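Local coordinates for vacuolar protein sorting protein 36 (PDB 2CAY) that probably binds membrane lipids through its PH (GLUE) domain as part of the ESCRT-II complex in sorting to multivesicular bodies, at residues A[122-125]-A[126-130]. Numbering follows the deposited sequence.
Sequences VLFS and QATER
F124 and T128 meet one turn apart in the C-terminal helix 122-137 of this PH domain, where the carbonyl of F124 takes two bonds from the same residue. The backbone N of T128 and its OG1 each lie 2.9 Å from F124 O and arrive from opposite faces of the carbonyl plane, OG1 standing 37° out of it. With OG1 beside its own backbone N (chi1 -60°), the hydroxyl turns back along the helix and also nears the phenyl ring, T128 OG1 lying 3.2 Å from F124 CE2. Regular i to i+4 backbone bonds continue on both sides, from Q126 N to V122 O and from E129 N to S125 O, while S125 OG bonds to G121 O.

Van der Waals contact is made by Q126, whose extended chain runs alongside V122 and brings its amide carbon CD to 3.7 Å from the methyl V122 CG1. Its NE2 bonds D120 OD2 of the second subunit, so an alanine here would probably leave that carboxylate oxygen without this donor and uncover V122 CG1.

F124 and T128 both pack on L57 of one sheet, and T128 also on V85 and L98 of the other, so the helix covers the space between the two sheets, as the C-terminal helix of a PH domain does at one end of its barrel. The hydroxyl of T128, buried with F124, spends its proton on F124 O inside the helix, whereas the amide nitrogen of Q126 is spent on the second subunit.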
loop_
_atom_site.group_PDB
_atom_site.type_symbol
_atom_site.label_atom_id
_atom_site.label_comp_id
_atom_site.label_asym_id
_atom_site.label_seq_id
_atom_site.Cartn_x
_atom_site.Cartn_y
_atom_site.Cartn_z
ATOM N N VAL A 122 1.355 -10.644 -12.199
ATOM C CA VAL A 122 1.349 -9.374 -12.913
ATOM C C VAL A 122 0.680 -9.437 -14.286
ATOM O O VAL A 122 -0.124 -8.584 -14.614
ATOM C CB VAL A 122 2.791 -8.803 -13.043
ATOM C CG1 VAL A 122 2.815 -7.604 -14.015
ATOM C CG2 VAL A 122 3.319 -8.443 -11.647
ATOM N N LEU A 123 1.040 -10.397 -15.110
ATOM C CA LEU A 123 0.395 -10.466 -16.438
ATOM C C LEU A 123 -1.119 -10.737 -16.335
ATOM O O LEU A 123 -1.909 -10.187 -17.099
ATOM C CB LEU A 123 1.050 -11.545 -17.289
ATOM C CG LEU A 123 2.515 -11.292 -17.729
ATOM C CD1 LEU A 123 3.040 -12.505 -18.493
ATOM C CD2 LEU A 123 2.586 -10.016 -18.578
ATOM N N PHE A 124 -1.503 -11.593 -15.389
ATOM C CA PHE A 124 -2.927 -11.858 -15.161
ATOM C C PHE A 124 -3.674 -10.600 -14.745
ATOM O O PHE A 124 -4.767 -10.305 -15.246
ATOM C CB PHE A 124 -3.160 -12.970 -14.146
ATOM C CG PHE A 124 -4.616 -13.440 -14.116
ATOM C CD1 PHE A 124 -5.044 -14.492 -14.918
ATOM C CD2 PHE A 124 -5.556 -12.777 -13.326
ATOM C CE1 PHE A 124 -6.425 -14.886 -14.904
ATOM C CE2 PHE A 124 -6.915 -13.190 -13.299
ATOM C CZ PHE A 124 -7.334 -14.231 -14.102
ATOM N N SER A 125 -3.087 -9.854 -13.822
ATOM C CA SER A 125 -3.725 -8.644 -13.315
ATOM C C SER A 125 -3.832 -7.590 -14.407
ATOM O O SER A 125 -4.851 -6.936 -14.534
ATOM C CB SER A 125 -2.965 -8.092 -12.118
ATOM O OG SER A 125 -2.948 -9.069 -11.083
ATOM N N GLN A 126 -2.759 -7.423 -15.185
ATOM C CA GLN A 126 -2.791 -6.458 -16.299
ATOM C C GLN A 126 -3.885 -6.802 -17.334
ATOM O O GLN A 126 -4.632 -5.917 -17.789
ATOM C CB GLN A 126 -1.406 -6.401 -16.971
ATOM C CG GLN A 126 -0.406 -5.588 -16.091
ATOM C CD GLN A 126 1.044 -5.642 -16.596
ATOM O OE1 GLN A 126 1.435 -6.564 -17.317
ATOM N NE2 GLN A 126 1.845 -4.647 -16.204
ATOM N N ALA A 127 -3.996 -8.073 -17.679
ATOM C CA ALA A 127 -5.008 -8.526 -18.633
ATOM C C ALA A 127 -6.433 -8.281 -18.037
ATOM O O ALA A 127 -7.354 -7.858 -18.725
ATOM C CB ALA A 127 -4.801 -10.005 -18.923
ATOM N N THR A 128 -6.590 -8.537 -16.743
ATOM C CA THR A 128 -7.892 -8.346 -16.071
ATOM C C THR A 128 -8.288 -6.865 -16.043
ATOM O O THR A 128 -9.442 -6.529 -16.315
ATOM C CB THR A 128 -7.874 -8.924 -14.618
ATOM O OG1 THR A 128 -7.583 -10.334 -14.666
ATOM C CG2 THR A 128 -9.261 -8.711 -13.944
ATOM N N GLU A 129 -7.332 -5.989 -15.727
ATOM C CA GLU A 129 -7.563 -4.536 -15.789
ATOM C C GLU A 129 -8.105 -4.104 -17.165
ATOM O O GLU A 129 -9.054 -3.303 -17.253
ATOM C CB GLU A 129 -6.278 -3.763 -15.484
ATOM C CG GLU A 129 -5.852 -3.745 -14.004
ATOM C CD GLU A 129 -4.476 -3.048 -13.747
ATOM O OE1 GLU A 129 -3.628 -2.933 -14.685
ATOM O OE2 GLU A 129 -4.222 -2.671 -12.564
ATOM N N ARG A 130 -7.520 -4.662 -18.228
ATOM C CA ARG A 130 -7.902 -4.319 -19.597
ATOM C C ARG A 130 -9.293 -4.853 -19.935
ATOM O O ARG A 130 -10.074 -4.121 -20.527
ATOM C CB ARG A 130 -6.867 -4.834 -20.607
ATOM C CG ARG A 130 -7.138 -4.420 -22.062
ATOM C CD ARG A 130 -5.948 -4.715 -22.987
ATOM N NE ARG A 130 -4.866 -3.770 -22.713
ATOM C CZ ARG A 130 -4.431 -2.827 -23.546
ATOM N NH1 ARG A 130 -4.924 -2.712 -24.781
ATOM N NH2 ARG A 130 -3.465 -2.013 -23.140
#